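Local coordinates for periplasmic binding protein (PDB 4RY8) that binds 5-methylthioribose and, as a periplasmic solute-binding protein, probably hands it to a membrane transporter, at residues Arg32-Ala35 and Gly36-Met40; His79-Pro82 and Asp83-Met86; Lys155-Gln158 and Ile159-Trp162; Phe208-Gly211 and Ala212-Ile216. All coordinates share one frame; numbering follows the deposited sequence. Where two conformers were deposited one is given.

Interaction 1. Residues Arg32-Ala35 and Gly36-Met40; sequences RYLA and GAQSM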
ATOM      1  N   ARG C  32      19.311  -8.858  14.628  1.00 27.14           N
ATOM      2  CA  ARG C  32      18.600  -7.921  15.492  0.50 29.06           C
ATOM      3  C   ARG C  32      17.259  -8.503  15.927  1.00 26.73           C
ATOM      4  O   ARG C  32      16.824  -8.321  17.055  1.00 31.41           O
ATOM      5  CB  ARG C  32      18.446  -6.571  14.794  0.50 25.76           C
ATOM      6  CG  ARG C  32      19.758  -5.796  14.705  0.50 27.97           C
ATOM      7  CD  ARG C  32      20.158  -5.210  16.058  0.50 30.33           C
ATOM      8  NE  ARG C  32      21.016  -6.111  16.829  0.50 35.82           N
ATOM      9  CZ  ARG C  32      21.130  -6.095  18.152  0.50 41.94           C
ATOM     10  NH1 ARG C  32      21.939  -6.957  18.749  0.50 47.15           N
ATOM     11  NH2 ARG C  32      20.433  -5.223  18.880  0.50 38.53           N
ATOM     12  N   TYR C  33      16.625  -9.238  15.042  1.00 25.50           N
ATOM     13  CA  TYR C  33      15.367  -9.950  15.349  1.00 24.57           C
ATOM     14  C   TYR C  33      15.619 -10.937  16.463  1.00 23.83           C
ATOM     15  O   TYR C  33      14.870 -10.988  17.455  1.00 26.35           O
ATOM     16  CB  TYR C  33      14.933 -10.661  14.089  1.00 25.31           C
ATOM     17  CG  TYR C  33      13.765 -11.613  14.185  1.00 21.48           C
ATOM     18  CD1 TYR C  33      13.871 -12.826  14.845  1.00 29.61           C
ATOM     19  CD2 TYR C  33      12.540 -11.295  13.590  1.00 22.44           C
ATOM     20  CE1 TYR C  33      12.803 -13.719  14.882  1.00 32.25           C
ATOM     21  CE2 TYR C  33      11.458 -12.171  13.664  1.00 26.87           C
ATOM     22  CZ  TYR C  33      11.600 -13.387  14.302  1.00 26.27           C
ATOM     23  OH  TYR C  33      10.527 -14.272  14.350  1.00 29.07           O
ATOM     24  N   LEU C  34      16.699 -11.710  16.303  1.00 27.94           N
ATOM     25  CA  LEU C  34      17.130 -12.672  17.330  1.00 29.83           C
ATOM     26  C   LEU C  34      17.420 -11.992  18.670  1.00 30.93           C
ATOM     27  O   LEU C  34      16.944 -12.458  19.699  1.00 29.68           O
ATOM     28  CB  LEU C  34      18.332 -13.495  16.849  1.00 34.73           C
ATOM     29  CG  LEU C  34      18.782 -14.584  17.824  1.00 32.90           C
ATOM     30  CD1 LEU C  34      17.701 -15.645  17.886  1.00 37.97           C
ATOM     31  CD2 LEU C  34      20.146 -15.161  17.458  1.00 33.14           C
ATOM     32  N   ALA C  35      18.157 -10.881  18.660  1.00 26.46           N
ATOM     33  CA  ALA C  35      18.380 -10.139  19.890  1.00 35.91           C
ATOM     34  C   ALA C  35      17.043  -9.740  20.535  1.00 32.19           C
ATOM     35  O   ALA C  35      16.874  -9.925  21.735  1.00 36.38           O
ATOM     36  CB  ALA C  35      19.242  -8.903  19.655  1.00 37.50           C
ATOM     37  N   GLY C  36      16.115  -9.206  19.738  1.00 26.78           N
ATOM     38  CA  GLY C  36      14.795  -8.853  20.195  1.00 25.83           C
ATOM     39  C   GLY C  36      14.025 -10.010  20.821  1.00 29.24           C
ATOM     40  O   GLY C  36      13.445  -9.870  21.883  1.00 26.18           O
ATOM     41  N   ALA C  37      14.025 -11.170  20.171  1.00 25.77           N
ATOM     42  CA  ALA C  37      13.364 -12.338  20.705  1.00 25.84           C
ATOM     43  C   ALA C  37      13.965 -12.648  22.072  1.00 31.99           C
ATOM     44  O   ALA C  37      13.248 -12.848  23.038  1.00 29.67           O
ATOM     45  CB  ALA C  37      13.512 -13.535  19.718  1.00 26.80           C
ATOM     46  N   GLN C  38      15.281 -12.660  22.165  1.00 31.93           N
ATOM     47  CA  GLN C  38      15.947 -12.956  23.449  1.00 33.40           C
ATOM     48  C   GLN C  38      15.612 -11.967  24.539  1.00 38.13           C
ATOM     49  O   GLN C  38      15.402 -12.373  25.684  1.00 46.11           O
ATOM     50  CB  GLN C  38      17.459 -13.033  23.272  1.00 33.99           C
ATOM     51  CG  GLN C  38      17.874 -14.189  22.379  1.00 30.92           C
ATOM     52  CD  GLN C  38      19.230 -13.986  21.750  1.00 40.30           C
ATOM     53  OE1 GLN C  38      19.732 -12.865  21.666  1.00 51.06           O
ATOM     54  NE2 GLN C  38      19.837 -15.073  21.301  1.00 42.00           N
ATOM     55  N   SER C  39      15.539 -10.675  24.205  1.00 32.99           N
ATOM     56  CA  SER C  39      15.162  -9.705  25.224  1.00 48.22           C
ATOM     57  C   SER C  39      13.702  -9.885  25.650  1.00 52.63           C
ATOM     58  O   SER C  39      13.408  -9.638  26.809  1.00 41.00           O
ATOM     59  CB  SER C  39      15.432  -8.253  24.810  1.00 35.26           C
ATOM     60  OG  SER C  39      14.605  -7.837  23.735  1.00 33.54           O
ATOM     61  N   MET C  40      12.794 -10.307  24.747  1.00 31.03           N
ATOM     62  CA  MET C  40      11.396 -10.522  25.157  1.00 33.27           C
ATOM     63  C   MET C  40      11.308 -11.759  26.044  1.00 36.95           C
ATOM     64  O   MET C  40      10.613 -11.741  27.055  1.00 32.69           O
ATOM     65  CB  MET C  40      10.403 -10.639  23.982  1.00 32.22           C
ATOM     66  CG  MET C  40       8.929 -10.502  24.364  1.00 31.04           C
ATOM     67  SD  MET C  40       8.345  -8.807  24.688  1.00 30.34           S
ATOM     68  CE  MET C  40       8.360  -8.674  26.465  1.00 47.66           C
TER
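Leu-34 and Gln-38 meet one turn apart on helix 28-44, the helix of the beta-alpha-beta crossover between strands 17-22 and 47-52. The backbone bonds are the regular i to i+4 set. Gly-36 N donates to Arg-32 O, Ala-37 N to Tyr-33 O, Gln-38 N to Leu-34 O and Ser-39 N to Ala-35 O.

One side-chain contact crosses the turn: the Gln-38 amide lies obliquely against Leu-34, NE2 3.7 Å from Leu-34 CG. Leu-34 reaches this place with CG anti to its own nitrogen (chi1 -176°). The same NE2 is hydrogen-bonded to Glu-50 on strand 47-52. Leu-34 also touches Leu-20 on strand 17-22, so this side of the helix faces the sheet.

Tyr-33 and Ala-37 pack on helix 255-270, and Ala-37 also touches Leu-48 of strand 47-52. Tyr-33 also meets the ring of Phe-102, a ligand-pocket residue.

The polar side-chain bonds involve Ser-39, whose OG also binds Tyr-256 and Arg-260. Gly-36 O accepts twice: from Met-40 N and, at 3.0 Å, from Ser-39 OG.

Interaction 2. Residues His79-Pro82 and Asp83-Met86; sequences HGRP and DPLM. With SR1 (5-S-methyl-5-thio-alpha-D-ribofuranose), chain G.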
ATOM      1  N   HIS C  79      10.420 -17.980   8.449  1.00 19.47           N
ATOM      2  CA  HIS C  79      10.639 -18.270   7.048  1.00 18.18           C
ATOM      3  C   HIS C  79      10.316 -19.748   6.771  1.00 24.57           C
ATOM      4  O   HIS C  79       9.474 -20.346   7.456  1.00 23.88           O
ATOM      5  CB  HIS C  79      12.024 -17.844   6.587  1.00 19.33           C
ATOM      6  CG  HIS C  79      12.233 -16.373   6.625  1.00 21.68           C
ATOM      7  ND1 HIS C  79      12.068 -15.646   7.775  1.00 25.62           N
ATOM      8  CD2 HIS C  79      12.578 -15.486   5.664  1.00 27.62           C
ATOM      9  CE1 HIS C  79      12.302 -14.376   7.530  1.00 22.40           C
ATOM     10  NE2 HIS C  79      12.616 -14.244   6.261  1.00 24.03           N
ATOM     11  N   GLY C  80      10.981 -20.329   5.778  1.00 20.32           N
ATOM     12  CA  GLY C  80      10.735 -21.700   5.375  1.00 20.09           C
ATOM     13  C   GLY C  80       9.744 -21.668   4.241  1.00 23.11           C
ATOM     14  O   GLY C  80       9.307 -20.626   3.851  1.00 31.30           O
ATOM     15  N   ARG C  81       9.349 -22.829   3.717  1.00 33.04           N
ATOM     16  CA  ARG C  81       8.318 -22.869   2.678  1.00 26.03           C
ATOM     17  C   ARG C  81       7.208 -23.806   3.086  1.00 21.85           C
ATOM     18  O   ARG C  81       7.436 -24.718   3.861  1.00 25.45           O
ATOM     19  CB  ARG C  81       8.936 -23.274   1.362  1.00 35.89           C
ATOM     20  CG  ARG C  81       9.820 -22.152   0.871  1.00 37.49           C
ATOM     21  CD  ARG C  81      10.477 -22.514  -0.431  1.00 31.14           C
ATOM     22  NE  ARG C  81      11.722 -23.215  -0.218  1.00 41.34           N
ATOM     23  CZ  ARG C  81      11.893 -24.529  -0.243  1.00 56.14           C
ATOM     24  NH1 ARG C  81      13.112 -25.012  -0.063  1.00 90.78           N
ATOM     25  NH2 ARG C  81      10.881 -25.364  -0.455  1.00114.34           N
ATOM     26  N   PRO C  82       5.987 -23.552   2.614  1.00 20.87           N
ATOM     27  CA  PRO C  82       4.902 -24.272   3.231  1.00 26.72           C
ATOM     28  C   PRO C  82       4.896 -25.721   2.829  1.00 22.73           C
ATOM     29  O   PRO C  82       4.495 -26.550   3.621  1.00 25.02           O
ATOM     30  CB  PRO C  82       3.626 -23.576   2.724  1.00 34.68           C
ATOM     31  CG  PRO C  82       4.050 -22.529   1.766  1.00 28.57           C
ATOM     32  CD  PRO C  82       5.548 -22.518   1.666  1.00 27.99           C
ATOM     33  N   ASP C  83       5.289 -26.041   1.605  1.00 26.59           N
ATOM     34  CA  ASP C  83       5.091 -27.430   1.227  1.00 27.11           C
ATOM     35  C   ASP C  83       5.916 -28.342   2.121  1.00 29.03           C
ATOM     36  O   ASP C  83       5.379 -29.268   2.733  1.00 33.13           O
ATOM     37  CB  ASP C  83       5.356 -27.718  -0.229  1.00 33.79           C
ATOM     38  CG  ASP C  83       5.581 -29.190  -0.461  1.00 36.33           C
ATOM     39  OD1 ASP C  83       4.598 -29.949  -0.607  1.00 39.01           O
ATOM     40  OD2 ASP C  83       6.754 -29.605  -0.447  1.00 52.59           O
ATOM     41  N   PRO C  84       7.230 -28.078   2.242  1.00 28.14           N
ATOM     42  CA  PRO C  84       8.000 -29.014   3.105  1.00 29.23           C
ATOM     43  C   PRO C  84       7.512 -29.026   4.581  1.00 34.69           C
ATOM     44  O   PRO C  84       7.463 -30.051   5.217  1.00 38.84           O
ATOM     45  CB  PRO C  84       9.429 -28.474   3.008  1.00 26.02           C
ATOM     46  CG  PRO C  84       9.455 -27.711   1.725  1.00 37.02           C
ATOM     47  CD  PRO C  84       8.085 -27.131   1.513  1.00 26.50           C
ATOM     48  N   LEU C  85       7.116 -27.880   5.091  1.00 24.66           N
ATOM     49  CA  LEU C  85       6.841 -27.726   6.527  1.00 29.34           C
ATOM     50  C   LEU C  85       5.405 -28.038   7.021  1.00 31.05           C
ATOM     51  O   LEU C  85       5.204 -28.285   8.220  1.00 30.67           O
ATOM     52  CB  LEU C  85       7.213 -26.307   6.938  1.00 23.74           C
ATOM     53  CG  LEU C  85       8.656 -25.849   6.697  1.00 31.55           C
ATOM     54  CD1 LEU C  85       8.908 -24.487   7.325  1.00 29.12           C
ATOM     55  CD2 LEU C  85       9.656 -26.853   7.228  1.00 36.97           C
ATOM     56  N   MET C  86       4.430 -28.049   6.113  1.00 41.91           N
ATOM     57  CA  MET C  86       3.003 -28.101   6.483  1.00 45.04           C
ATOM     58  C   MET C  86       2.658 -29.274   7.399  1.00 45.32           C
ATOM     59  O   MET C  86       1.923 -29.069   8.355  1.00 38.10           O
ATOM     60  CB  MET C  86       2.090 -28.135   5.230  1.00 52.30           C
ATOM     61  CG  MET C  86       0.843 -27.249   5.250  1.00 70.16           C
ATOM     62  SD  MET C  86       0.981 -25.630   6.052  1.00 69.07           S
ATOM     63  CE  MET C  86       0.262 -26.095   7.617  1.00 55.58           C
TER
HETATM   64  CS  SR1 G 401      15.767 -14.072   2.633  1.00 25.10           C
HETATM   65  S   SR1 G 401      14.204 -13.356   3.087  1.00 20.45           S
HETATM   66  C5  SR1 G 401      14.915 -11.783   3.632  1.00 25.11           C
HETATM   67  C4  SR1 G 401      13.833 -10.830   4.134  1.00 20.17           C
HETATM   68  O4  SR1 G 401      13.178 -11.491   5.167  1.00 23.29           O
HETATM   69  C1  SR1 G 401      12.907 -10.607   6.273  1.00 43.30           C
HETATM   70  O1  SR1 G 401      11.529 -10.510   6.394  1.00 27.28           O
HETATM   71  C2  SR1 G 401      13.513  -9.241   5.990  1.00 30.48           C
HETATM   72  O2  SR1 G 401      12.596  -8.130   5.799  1.00 20.18           O
HETATM   73  C3  SR1 G 401      14.324  -9.520   4.740  1.00 21.80           C
HETATM   74  O3  SR1 G 401      14.195  -8.454   3.810  1.00 22.86           O
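Met-86 N donates to Pro-82 O at 2.9 Å, with a bent N-H...O angle of 134°. This bond belongs to the first turn of helix 82-94. One residue earlier, Leu-85 N makes a weak bond of 3.4 Å to Arg-81 O. Arg-81 is the N-cap residue.

The Arg-81 carbonyl oxygen is also wrapped by carbon. Leu-85 CG lies 3.3 Å from Arg-81 O, and Pro-84 CD comes nearly as close. The Arg-81 chain bends at its third torsion (chi3 -88°). This brings NH2 3.5 Å from Pro-84 CG. The two side chains cross, and the proline ring meets the guanidinium obliquely. Met-57 of helix 57-69 touches Arg-81, Pro-84 and Leu-85.

Leu-85 points back at the loop, and its CD1 lies 3.9 Å from Gly-80 CA. A beta carbon on Gly-80 would clash with that methyl group. Gly-80 N is hydrogen-bonded to Glu-23 OE1.

At the far end of the loop, His-79 turns away from the helix into the ligand pocket. Its NE2 gives a nearly straight bond of 3.0 Å to O4 of 5-methylthioribose, with an N-H...O angle of 170°. O4 lies at the ring edge, in the plane. His-79 CD2 is 3.7 Å from the ligand sulfur. Phe-30 meets the same imidazole ring. Asp-103, Asp-231, Arg-153 and Gln-116 also hydrogen-bond to the ligand. O4 is an ether oxygen with no hydrogen to give, so this contact requires NE2 to be the donor.

Interaction 3. Residues Lys155-Gln158 and Ile159-Trp162; sequences KMWQ and IIKW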
ATOM      1  N   LYS C 155       5.385  -9.218  -6.273  1.00 17.20           N
ATOM      2  CA  LYS C 155       4.091  -8.940  -6.901  1.00 15.87           C
ATOM      3  C   LYS C 155       3.839  -7.472  -7.081  1.00 16.61           C
ATOM      4  O   LYS C 155       3.236  -7.014  -8.056  1.00 16.19           O
ATOM      5  CB  LYS C 155       2.965  -9.579  -6.097  1.00 19.42           C
ATOM      6  CG  LYS C 155       2.909 -11.102  -6.119  1.00 23.52           C
ATOM      7  CD  LYS C 155       2.573 -11.618  -7.505  1.00 26.36           C
ATOM      8  CE  LYS C 155       2.087 -13.054  -7.474  1.00 37.16           C
ATOM      9  NZ  LYS C 155       1.784 -13.564  -8.841  1.00 40.04           N
ATOM     10  N   MET C 156       4.285  -6.693  -6.091  1.00 15.96           N
ATOM     11  CA  MET C 156       4.071  -5.277  -6.121  1.00 19.79           C
ATOM     12  C   MET C 156       5.008  -4.617  -7.102  1.00 29.02           C
ATOM     13  O   MET C 156       4.589  -3.668  -7.763  1.00 22.36           O
ATOM     14  CB  MET C 156       4.180  -4.706  -4.700  1.00 17.12           C
ATOM     15  CG  MET C 156       2.973  -5.031  -3.816  1.00 27.55           C
ATOM     16  SD  MET C 156       1.303  -4.708  -4.474  1.00 23.80           S
ATOM     17  CE  MET C 156       0.436  -4.310  -2.964  1.00 53.68           C
ATOM     18  N   TRP C 157       6.223  -5.161  -7.290  1.00 19.17           N
ATOM     19  CA  TRP C 157       7.093  -4.701  -8.369  1.00 16.07           C
ATOM     20  C   TRP C 157       6.449  -4.894  -9.740  1.00 16.71           C
ATOM     21  O   TRP C 157       6.480  -3.998 -10.589  1.00 17.85           O
ATOM     22  CB  TRP C 157       8.459  -5.369  -8.278  1.00 21.70           C
ATOM     23  CG  TRP C 157       9.425  -5.252  -9.467  1.00 19.39           C
ATOM     24  CD1 TRP C 157      10.002  -6.297 -10.158  1.00 23.11           C
ATOM     25  CD2 TRP C 157       9.956  -4.052 -10.040  1.00 18.75           C
ATOM     26  NE1 TRP C 157      10.873  -5.806 -11.126  1.00 25.38           N
ATOM     27  CE2 TRP C 157      10.844  -4.427 -11.070  1.00 27.14           C
ATOM     28  CE3 TRP C 157       9.758  -2.679  -9.784  1.00 21.20           C
ATOM     29  CZ2 TRP C 157      11.518  -3.485 -11.852  1.00 18.49           C
ATOM     30  CZ3 TRP C 157      10.455  -1.741 -10.570  1.00 17.72           C
ATOM     31  CH2 TRP C 157      11.322  -2.140 -11.564  1.00 24.65           C
ATOM     32  N   GLN C 158       5.875  -6.058  -9.977  1.00 21.25           N
ATOM     33  CA  GLN C 158       5.204  -6.285 -11.235  1.00 16.75           C
ATOM     34  C   GLN C 158       4.087  -5.241 -11.494  1.00 20.58           C
ATOM     35  O   GLN C 158       3.899  -4.816 -12.628  1.00 17.70           O
ATOM     36  CB  GLN C 158       4.637  -7.705 -11.254  1.00 18.27           C
ATOM     37  CG  GLN C 158       5.618  -8.792 -10.858  1.00 17.57           C
ATOM     38  CD  GLN C 158       6.922  -8.791 -11.692  1.00 22.02           C
ATOM     39  OE1 GLN C 158       6.925  -8.386 -12.834  1.00 17.43           O
ATOM     40  NE2 GLN C 158       8.032  -9.193 -11.081  1.00 25.39           N
ATOM     41  N   ILE C 159       3.378  -4.788 -10.431  1.00 17.70           N
ATOM     42  CA  ILE C 159       2.277  -3.856 -10.596  1.00 19.73           C
ATOM     43  C   ILE C 159       2.810  -2.459 -10.895  1.00 18.38           C
ATOM     44  O   ILE C 159       2.223  -1.730 -11.711  1.00 18.00           O
ATOM     45  CB  ILE C 159       1.325  -3.892  -9.353  1.00 33.22           C
ATOM     46  CG1 ILE C 159       0.063  -4.701  -9.666  1.00 51.32           C
ATOM     47  CG2 ILE C 159       0.816  -2.534  -8.977  1.00 30.81           C
ATOM     48  CD1 ILE C 159       0.305  -6.130 -10.082  1.00 43.40           C
ATOM     49  N   ILE C 160       3.892  -2.083 -10.244  1.00 18.34           N
ATOM     50  CA  ILE C 160       4.566  -0.835 -10.594  1.00 21.30           C
ATOM     51  C   ILE C 160       5.008  -0.848 -12.047  1.00 23.63           C
ATOM     52  O   ILE C 160       4.873   0.160 -12.736  1.00 19.85           O
ATOM     53  CB  ILE C 160       5.774  -0.517  -9.713  1.00 26.39           C
ATOM     54  CG1 ILE C 160       5.345   0.414  -8.581  1.00 22.84           C
ATOM     55  CG2 ILE C 160       6.869   0.194 -10.505  1.00 27.41           C
ATOM     56  CD1 ILE C 160       4.200  -0.149  -7.786  1.00 29.46           C
ATOM     57  N   LYS C 161       5.516  -1.980 -12.523  1.00 18.68           N
ATOM     58  CA  LYS C 161       5.888  -1.996 -13.962  1.00 28.62           C
ATOM     59  C   LYS C 161       4.688  -1.811 -14.899  1.00 19.90           C
ATOM     60  O   LYS C 161       4.800  -1.207 -15.990  1.00 19.18           O
ATOM     61  CB  LYS C 161       6.673  -3.250 -14.320  1.00 24.64           C
ATOM     62  CG  LYS C 161       8.061  -3.267 -13.687  1.00 22.59           C
ATOM     63  CD  LYS C 161       8.798  -4.499 -14.202  1.00 27.80           C
ATOM     64  CE  LYS C 161       8.353  -5.737 -13.452  1.00 26.92           C
ATOM     65  NZ  LYS C 161       8.976  -6.978 -14.017  1.00 28.00           N
ATOM     66  N   TRP C 162       3.541  -2.318 -14.470  1.00 19.20           N
ATOM     67  CA  TRP C 162       2.302  -2.168 -15.208  1.00 25.56           C
ATOM     68  C   TRP C 162       1.795  -0.696 -15.214  1.00 22.07           C
ATOM     69  O   TRP C 162       1.415  -0.159 -16.250  1.00 21.35           O
ATOM     70  CB  TRP C 162       1.239  -3.128 -14.633  1.00 20.50           C
ATOM     71  CG  TRP C 162      -0.074  -2.826 -15.148  1.00 24.35           C
ATOM     72  CD1 TRP C 162      -0.620  -3.243 -16.337  1.00 26.08           C
ATOM     73  CD2 TRP C 162      -1.057  -2.031 -14.506  1.00 24.90           C
ATOM     74  NE1 TRP C 162      -1.877  -2.727 -16.476  1.00 27.57           N
ATOM     75  CE2 TRP C 162      -2.174  -1.977 -15.362  1.00 31.98           C
ATOM     76  CE3 TRP C 162      -1.094  -1.341 -13.282  1.00 30.23           C
ATOM     77  CZ2 TRP C 162      -3.326  -1.266 -15.036  1.00 28.66           C
ATOM     78  CZ3 TRP C 162      -2.227  -0.653 -12.955  1.00 21.96           C
ATOM     79  CH2 TRP C 162      -3.334  -0.607 -13.824  1.00 24.32           C
TER
HETATM   80  O   HOH W   1      10.359  -9.614 -12.659  1.00 24.86           O
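Helix 148-163 continues through Lys-155 to Trp-162 with i to i+4 backbone bonds, the straightest being Ile-160 N to Met-156 O (166°). Lys-161 runs obliquely over one face of the Trp-157 indole. Its CE sits 3.6 Å from the centroid of the five-membered ring, a CH-pi contact. With CG anti to the backbone N (chi1 168°), the Trp-157 ring reaches forward along the helix toward Lys-161. Ile-160 CG2 meets it obliquely, 4.1 Å from Trp-157 CZ3.

Gln-158 and Lys-161 lie side by side. Lys-161 NZ donates to Gln-158 OE1 at 2.8 Å, tilted 29° from the carbonyl plane. A water accepts from Gln-158 NE2 and, weakly, from Lys-161 NZ. Gln-158 NE2 also binds Asp-154. Glu-169 OE1 takes a salt bridge from Lys-161 NZ and a hydrogen bond from Trp-157 NE1.

Replacing Trp-157 by alanine would probably leave Glu-169 OE1 with one N-H donor fewer and the Lys-161 chain without the ring face it lies on.

Lys-155 and Trp-162 make reciprocal cation-pi contacts with Trp-162 and Lys-155 of the second subunit. This is the helix of a beta-alpha-beta crossover between strands 137-142 and 167-173, with one side at the dimer interface.

Interaction 4. Residues Phe208-Gly211 and Ala212-Ile216; sequences FAKG and AVRAI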
ATOM      1  N   PHE C 208      21.027  -7.724  -0.003  1.00 25.54           N
ATOM      2  CA  PHE C 208      21.158  -7.559  -1.451  1.00 20.14           C
ATOM      3  C   PHE C 208      21.604  -6.101  -1.720  1.00 20.81           C
ATOM      4  O   PHE C 208      22.529  -5.833  -2.478  1.00 19.70           O
ATOM      5  CB  PHE C 208      19.816  -7.745  -2.155  1.00 21.50           C
ATOM      6  CG  PHE C 208      19.279  -9.170  -2.219  1.00 28.52           C
ATOM      7  CD1 PHE C 208      20.092 -10.297  -2.398  1.00 18.20           C
ATOM      8  CD2 PHE C 208      17.913  -9.343  -2.250  1.00 21.38           C
ATOM      9  CE1 PHE C 208      19.511 -11.548  -2.478  1.00 20.02           C
ATOM     10  CE2 PHE C 208      17.337 -10.592  -2.351  1.00 23.85           C
ATOM     11  CZ  PHE C 208      18.142 -11.687  -2.480  1.00 21.44           C
ATOM     12  N   ALA C 209      20.931  -5.156  -1.082  1.00 22.19           N
ATOM     13  CA  ALA C 209      21.240  -3.723  -1.271  1.00 25.17           C
ATOM     14  C   ALA C 209      22.711  -3.402  -0.954  1.00 21.00           C
ATOM     15  O   ALA C 209      23.372  -2.718  -1.710  1.00 21.64           O
ATOM     16  CB  ALA C 209      20.305  -2.860  -0.414  1.00 22.97           C
ATOM     17  N   LYS C 210      23.222  -3.934   0.153  1.00 26.97           N
ATOM     18  CA  LYS C 210      24.581  -3.652   0.621  1.00 23.19           C
ATOM     19  C   LYS C 210      25.578  -4.085  -0.416  1.00 20.73           C
ATOM     20  O   LYS C 210      26.476  -3.368  -0.763  1.00 21.63           O
ATOM     21  CB  LYS C 210      24.853  -4.373   1.951  1.00 24.91           C
ATOM     22  CG  LYS C 210      23.801  -4.106   3.024  1.00 47.40           C
ATOM     23  CD  LYS C 210      24.270  -3.290   4.189  1.00 33.54           C
ATOM     24  CE  LYS C 210      24.955  -4.152   5.222  1.00 50.27           C
ATOM     25  NZ  LYS C 210      24.177  -5.301   5.763  1.00 41.06           N
ATOM     26  N   GLY C 211      25.386  -5.276  -0.966  1.00 21.48           N
ATOM     27  CA  GLY C 211      26.240  -5.717  -2.058  1.00 20.55           C
ATOM     28  C   GLY C 211      26.212  -4.825  -3.251  1.00 20.53           C
ATOM     29  O   GLY C 211      27.272  -4.503  -3.811  1.00 22.59           O
ATOM     30  N   ALA C 212      25.013  -4.416  -3.647  1.00 19.73           N
ATOM     31  CA  ALA C 212      24.809  -3.573  -4.824  1.00 19.69           C
ATOM     32  C   ALA C 212      25.475  -2.211  -4.678  1.00 21.35           C
ATOM     33  O   ALA C 212      26.165  -1.745  -5.592  1.00 22.31           O
ATOM     34  CB  ALA C 212      23.330  -3.398  -5.105  1.00 20.31           C
ATOM     35  N   VAL C 213      25.312  -1.611  -3.502  1.00 21.03           N
ATOM     36  CA  VAL C 213      25.901  -0.298  -3.220  1.00 21.23           C
ATOM     37  C   VAL C 213      27.403  -0.337  -3.204  1.00 22.96           C
ATOM     38  O   VAL C 213      28.049   0.575  -3.722  1.00 24.40           O
ATOM     39  CB  VAL C 213      25.374   0.244  -1.865  1.00 22.20           C
ATOM     40  CG1 VAL C 213      26.077   1.538  -1.455  1.00 25.12           C
ATOM     41  CG2 VAL C 213      23.871   0.478  -1.955  1.00 27.21           C
ATOM     42  N   ARG C 214      27.992  -1.373  -2.592  1.00 23.07           N
ATOM     43  CA  ARG C 214      29.423  -1.488  -2.564  1.00 24.11           C
ATOM     44  C   ARG C 214      29.979  -1.691  -3.981  1.00 25.21           C
ATOM     45  O   ARG C 214      30.989  -1.143  -4.316  1.00 25.31           O
ATOM     46  CB  ARG C 214      29.859  -2.622  -1.656  1.00 27.74           C
ATOM     47  CG  ARG C 214      29.476  -2.457  -0.222  1.00 26.64           C
ATOM     48  CD  ARG C 214      29.865  -3.673   0.567  1.00 34.05           C
ATOM     49  NE  ARG C 214      29.391  -3.501   1.931  1.00 40.83           N
ATOM     50  CZ  ARG C 214      28.833  -4.446   2.680  1.00 45.70           C
ATOM     51  NH1 ARG C 214      28.638  -5.688   2.216  1.00 42.24           N
ATOM     52  NH2 ARG C 214      28.440  -4.125   3.909  1.00 34.21           N
ATOM     53  N   ALA C 215      29.293  -2.479  -4.807  1.00 26.05           N
ATOM     54  CA  ALA C 215      29.696  -2.641  -6.198  1.00 25.23           C
ATOM     55  C   ALA C 215      29.732  -1.291  -6.929  1.00 26.08           C
ATOM     56  O   ALA C 215      30.702  -0.967  -7.616  1.00 25.02           O
ATOM     57  CB  ALA C 215      28.750  -3.600  -6.905  1.00 23.52           C
ATOM     58  N   ILE C 216      28.671  -0.515  -6.739  1.00 27.23           N
ATOM     59  CA  ILE C 216      28.532   0.833  -7.316  1.00 28.57           C
ATOM     60  C   ILE C 216      29.660   1.779  -6.854  1.00 26.59           C
ATOM     61  O   ILE C 216      30.273   2.501  -7.657  1.00 25.44           O
ATOM     62  CB  ILE C 216      27.146   1.447  -6.987  1.00 24.28           C
ATOM     63  CG1 ILE C 216      26.080   0.723  -7.800  1.00 23.10           C
ATOM     64  CG2 ILE C 216      27.117   2.942  -7.320  1.00 26.87           C
ATOM     65  CD1 ILE C 216      24.700   0.834  -7.228  1.00 24.10           C
TER
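Lys-210 and Arg-214 lie side by side on helix 206-219, one turn apart and pointing the same way. The backbone bonds are regular. Ala-212 N binds Phe-208 O, Val-213 N binds Ala-209 O, Arg-214 N binds Lys-210 O and Ala-215 N binds Gly-211 O.

The lysine's carbon chain packs against the guanidinium. Lys-210 CB lies over one face of the Arg-214 guanidinium, 3.8 Å above the plane and toward its rim. Lys-210 CE is 3.7 Å from Arg-214 NH2. The arginine is extended from CG to NE, and its CG passes 3.2 Å from Lys-210 O. Val-213 CG2 stands beside its own backbone N and comes equally close, 3.2 Å, to Ala-209 O.

The two charged ends are not in contact: Lys-210 NZ and Arg-214 NH2 are 4.8 Å apart. The lysine chain bends at chi2, chi3 and chi4, and its NZ forms a salt bridge with Glu-207. That partner probably eases the nearness of the two positive groups.

An alanine at Arg-214 takes away the guanidinium beside Lys-210 CB and is likely to open a gap toward Met-239 and Gln-185, between helices 234-240 and 180-194.

Phe-208 meets Trp-205, a ligand-pocket residue, edge-to-face. Lys-210, Val-213 and Arg-214 touch helix 234-240, while Phe-208 and Arg-214 touch helix 180-194. Helix 206-219 is the beta-alpha-beta crossover between strands 200-203 and 226-230, with Ala-209, Val-213 and Ile-216 packed on the latter.

In the fold
The four contacts follow one another along the chain. Each is local and unbroken, so none closes a long loop, and none nests in or crosses another. Interaction 1 lies on helix 28-44. Interaction 2 spans the loop from strand 74-78 into helix 82-94. Both belong to the part of the fold built on the parallel sheet. Interactions 3 and 4 lie on helices 148-163 and 206-219, which go with the mixed sheet. Interactions 1 and 3 are on opposite sides of the chain's centre, about 33 Å apart between centres. The bound sugar lies between the two sheet regions. Interaction 2 reaches it directly, whereas interaction 3 reaches the second subunit.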